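Local coordinates for protein ATP:cob(I)alamin adenosyltransferase, putative (Burkholderia thailandensis, PDB 2ZHZ) that probably transfers the adenosyl group of ATP to the cobalt of reduced cobalamin, giving adenosylcobalamin and triphosphate, and works as a homotrimer, at residues E41-I46 and V123-C128; A64-D68 and R91-W95. All blocks are in the same frame, centred on the assembly; numbering follows the deposited sequence.

Contact 1. Residues E41-I46 and V123-C128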
# COMPACT_ATOMS: atom_id res chain seq x y z
N GLU B 41 -2.23 -6.97 3.11
CA GLU B 41 -1.46 -6.08 2.25
C GLU B 41 -0.02 -6.01 2.75
O GLU B 41 0.93 -6.00 1.96
CB GLU B 41 -2.09 -4.68 2.22
CG GLU B 41 -1.53 -3.79 1.11
CD GLU B 41 -2.19 -2.42 1.05
OE1 GLU B 41 -3.35 -2.30 1.48
OE2 GLU B 41 -1.55 -1.47 0.55
N LEU B 42 0.15 -5.94 4.06
CA LEU B 42 1.48 -5.91 4.65
C LEU B 42 2.23 -7.19 4.30
O LEU B 42 3.39 -7.16 3.89
CB LEU B 42 1.41 -5.78 6.17
CG LEU B 42 2.72 -6.07 6.92
CD1 LEU B 42 3.80 -5.07 6.51
CD2 LEU B 42 2.47 -6.00 8.42
N ASN B 43 1.56 -8.33 4.48
CA ASN B 43 2.20 -9.60 4.18
C ASN B 43 2.62 -9.67 2.72
O ASN B 43 3.67 -10.24 2.39
CB ASN B 43 1.25 -10.76 4.52
CG ASN B 43 2.00 -12.04 4.85
OD1 ASN B 43 3.21 -12.03 5.07
ND2 ASN B 43 1.27 -13.16 4.90
N SER B 44 1.83 -9.07 1.84
CA SER B 44 2.14 -9.07 0.42
C SER B 44 3.35 -8.20 0.10
O SER B 44 4.17 -8.57 -0.74
CB SER B 44 0.93 -8.60 -0.39
OG SER B 44 -0.13 -9.54 -0.27
N GLN B 45 3.47 -7.06 0.77
CA GLN B 45 4.63 -6.19 0.54
C GLN B 45 5.89 -6.92 1.01
O GLN B 45 6.96 -6.78 0.41
CB GLN B 45 4.47 -4.86 1.28
CG GLN B 45 3.54 -3.87 0.58
CD GLN B 45 4.10 -3.35 -0.74
OE1 GLN B 45 5.25 -3.62 -1.08
NE2 GLN B 45 3.29 -2.59 -1.47
N ILE B 46 5.78 -7.69 2.09
CA ILE B 46 6.92 -8.44 2.59
C ILE B 46 7.30 -9.49 1.54
O ILE B 46 8.48 -9.82 1.37
CB ILE B 46 6.61 -9.11 3.95
CG1 ILE B 46 6.56 -8.03 5.03
CG2 ILE B 46 7.67 -10.17 4.29
CD1 ILE B 46 6.12 -8.53 6.40
N VAL B 123 8.81 0.57 3.02
CA VAL B 123 7.43 0.56 2.55
C VAL B 123 6.69 -0.45 3.44
O VAL B 123 5.58 -0.18 3.90
CB VAL B 123 7.32 0.13 1.07
CG1 VAL B 123 5.87 -0.24 0.74
CG2 VAL B 123 7.78 1.28 0.17
N CYS B 124 7.31 -1.60 3.70
CA CYS B 124 6.70 -2.61 4.56
C CYS B 124 6.43 -2.00 5.93
O CYS B 124 5.37 -2.21 6.52
CB CYS B 124 7.61 -3.83 4.70
SG CYS B 124 7.78 -4.82 3.20
N ARG B 125 7.40 -1.24 6.44
CA ARG B 125 7.28 -0.59 7.73
C ARG B 125 6.05 0.31 7.79
O ARG B 125 5.26 0.23 8.74
CB ARG B 125 8.55 0.23 8.02
CG ARG B 125 8.51 1.09 9.28
CD ARG B 125 9.77 1.93 9.40
NE ARG B 125 9.91 2.85 8.27
CZ ARG B 125 9.24 3.99 8.15
NH1 ARG B 125 8.40 4.37 9.10
NH2 ARG B 125 9.41 4.75 7.08
N THR B 126 5.87 1.16 6.78
CA THR B 126 4.72 2.06 6.77
C THR B 126 3.39 1.34 6.57
O THR B 126 2.38 1.75 7.13
CB THR B 126 4.87 3.16 5.69
OG1 THR B 126 4.97 2.57 4.39
CG2 THR B 126 6.11 3.99 5.96
N VAL B 127 3.38 0.27 5.78
CA VAL B 127 2.13 -0.46 5.59
C VAL B 127 1.83 -1.20 6.90
O VAL B 127 0.67 -1.36 7.29
CB VAL B 127 2.22 -1.47 4.43
CG1 VAL B 127 0.93 -2.28 4.33
CG2 VAL B 127 2.47 -0.72 3.11
N CYS B 128 2.88 -1.62 7.60
CA CYS B 128 2.69 -2.30 8.88
C CYS B 128 2.05 -1.35 9.88
O CYS B 128 1.14 -1.73 10.63
CB CYS B 128 4.04 -2.79 9.43
SG CYS B 128 3.91 -3.63 11.04
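In the helical bundle of this PduO-type adenosyltransferase, helices 31-50 and 116-141 run antiparallel; the segment axes are 9.0 Å apart at 172°. The meshing is close because small residues of 123-128 face larger ones of 41-46. Leu42 is the main bump. Its CA-to-CB bond points sideways, but the t,p rotamer brings the tip across into the hollow between Cys124 and Cys128, one turn apart: CD2 lies 3.7 Å from Cys128 CB, and CD1 comes to 3.3 Å from Cys124 O and 4.4 Å from Cys124 CB. Val127 is the bump in return, its CG1 3.7 Å from Leu42 CA, while its CG2 meets Gln45 CG at 4.2 Å. Gln45 lays its side chain along the other helix, with its amide carbon CD 3.9 Å from Val123 CG1. Glu41 skirts Val127 and sends its carboxylate to Arg130 of its own chain and Arg130 of the second subunit, placing this buried pairing against the trimer interface. The side chain of Cys128, next to Arg129 of the nucleotide site, is about 8 Å from the bound ATP. The thiol of Cys124 drops between Gln45 and Ile46, with SG 3.5 Å from Gln45 O and 3.9 Å from Ile46 CG1.

Contact 2. Residues A64-D68 and R91-W95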
# COMPACT_ATOMS: atom_id res chain seq x y z
N ALA B 64 9.54 -16.18 8.24
CA ALA B 64 8.84 -16.60 9.44
C ALA B 64 7.75 -15.60 9.78
O ALA B 64 6.67 -15.98 10.26
CB ALA B 64 9.82 -16.71 10.61
N ILE B 65 8.03 -14.33 9.54
CA ILE B 65 7.06 -13.28 9.82
C ILE B 65 5.82 -13.42 8.96
O ILE B 65 4.71 -13.13 9.42
CB ILE B 65 7.71 -11.88 9.64
CG1 ILE B 65 8.71 -11.65 10.78
CG2 ILE B 65 6.64 -10.78 9.61
CD1 ILE B 65 9.64 -10.46 10.58
N GLN B 66 5.98 -13.87 7.72
CA GLN B 66 4.82 -14.05 6.84
C GLN B 66 3.87 -15.07 7.46
O GLN B 66 2.64 -14.94 7.35
CB GLN B 66 5.25 -14.54 5.45
CG GLN B 66 5.92 -13.47 4.59
CD GLN B 66 5.81 -13.79 3.11
OE1 GLN B 66 6.36 -14.78 2.63
NE2 GLN B 66 5.08 -12.94 2.38
N HIS B 67 4.44 -16.09 8.09
CA HIS B 67 3.64 -17.13 8.74
C HIS B 67 2.92 -16.52 9.93
O HIS B 67 1.75 -16.81 10.17
CB HIS B 67 4.55 -18.27 9.19
CG HIS B 67 5.18 -19.02 8.05
ND1 HIS B 67 4.47 -19.91 7.27
CD2 HIS B 67 6.43 -18.99 7.55
CE1 HIS B 67 5.27 -20.40 6.34
NE2 HIS B 67 6.47 -19.86 6.49
N ASP B 68 3.62 -15.67 10.68
CA ASP B 68 3.03 -15.00 11.84
C ASP B 68 1.85 -14.14 11.39
O ASP B 68 0.79 -14.12 12.03
CB ASP B 68 4.03 -14.05 12.52
CG ASP B 68 5.17 -14.77 13.22
OD1 ASP B 68 5.13 -16.02 13.35
OD2 ASP B 68 6.11 -14.07 13.65
N ARG B 91 9.91 -13.42 20.02
CA ARG B 91 10.75 -13.63 18.86
C ARG B 91 11.06 -12.31 18.14
O ARG B 91 12.18 -12.10 17.68
CB ARG B 91 10.12 -14.62 17.89
CG ARG B 91 11.05 -14.99 16.76
CD ARG B 91 10.63 -16.26 16.07
NE ARG B 91 9.33 -16.14 15.42
CZ ARG B 91 8.85 -17.03 14.56
NH1 ARG B 91 9.57 -18.11 14.26
NH2 ARG B 91 7.66 -16.85 14.00
N LEU B 92 10.06 -11.44 18.05
CA LEU B 92 10.27 -10.14 17.41
C LEU B 92 11.24 -9.33 18.25
O LEU B 92 12.17 -8.72 17.73
CB LEU B 92 8.95 -9.38 17.27
CG LEU B 92 7.87 -9.90 16.32
CD1 LEU B 92 6.75 -8.88 16.27
CD2 LEU B 92 8.45 -10.11 14.92
N ASP B 93 11.03 -9.33 19.57
CA ASP B 93 11.90 -8.60 20.48
C ASP B 93 13.33 -9.12 20.37
O ASP B 93 14.29 -8.37 20.52
CB ASP B 93 11.43 -8.73 21.93
CG ASP B 93 10.20 -7.89 22.22
OD1 ASP B 93 9.87 -7.01 21.41
OD2 ASP B 93 9.57 -8.11 23.28
N GLY B 94 13.45 -10.42 20.12
CA GLY B 94 14.76 -11.04 20.00
C GLY B 94 15.47 -10.59 18.73
O GLY B 94 16.65 -10.27 18.75
N TRP B 95 14.74 -10.59 17.62
CA TRP B 95 15.32 -10.16 16.35
C TRP B 95 15.72 -8.69 16.46
O TRP B 95 16.74 -8.28 15.92
CB TRP B 95 14.32 -10.34 15.20
CG TRP B 95 14.20 -11.77 14.74
CD1 TRP B 95 15.20 -12.68 14.62
CD2 TRP B 95 13.01 -12.41 14.27
NE1 TRP B 95 14.72 -13.85 14.10
CE2 TRP B 95 13.37 -13.72 13.87
CE3 TRP B 95 11.67 -12.02 14.14
CZ2 TRP B 95 12.45 -14.63 13.36
CZ3 TRP B 95 10.75 -12.93 13.63
CH2 TRP B 95 11.15 -14.22 13.24
O HOH W 1 7.55 -14.09 15.93
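Long side chains do the work where helices 56-77 and 86-101 pair. The segment axes come no closer than 12.7 Å, at 152°, and even the nearest CA atoms, those of Ile65 and Leu92, are 8.8 Å apart. Arg91 spans the gap. With chi1 and chi2 both t it reaches straight out, and the p setting of chi3 then turns the guanidinium so that its edge meets Asp68, in the m rotamer. NH2 of Arg91 forms a salt bridge to OD1 of Asp68 at 2.7 Å and a weak hydrogen bond to its OD2 at 3.2 Å. A water adds a second route, accepting from Arg91 NE at 2.8 Å and donating to Asp68 OD2 at 2.7 Å. The CB of Ala64 lies over one face of the guanidinium, 3.9 Å from Arg91 NH1.

Trp95, one turn on from Arg91, has chi1 m and chi2 near -39°, which carries the six-membered part of the indole to the other helix. Its CH2 meets Ala64 CB at the ring edge, 3.9 Å away, and its CZ3 lies 3.7 Å from Ile65 CG1. Ile65, in the m,t rotamer, also brings CG1 to 4.4 Å from Leu92 CD2. Helix 147-169 closes this apolar side with Tyr151, whose hydroxyl is hydrogen-bonded to Asp68 OD2. The carboxylate is therefore shared between the arginine, the water, the tyrosine and, by a weak hydrogen bond to OD1, His88, and a partly buried charge pair, neutralised and hydrated, sits beside apolar packing at the Ala64 methyl.

In the fold
Contacts 1 and 2 lie 14 Å apart, centre to centre, in one helical bundle. Along the chain their segments come in the order 41-46, 64-68, 91-95 and 123-128, so the pairing of contact 2 is formed within the excursion that contact 1 closes. Helices 31-50 and 56-77, consecutive in sequence, join the two directly: Asn43 O and Gln66 NE2 are 3.0 Å apart, a probable hydrogen bond, and Ile46 CD1 packs 4.0 Å from Ile65 CG2. Helix 147-169 touches both contacts through Leu155. Contact 1 is buried near the chain centre, contact 2 is farther out, and both reach the second subunit, linking the bundle's internal packing to trimer assembly.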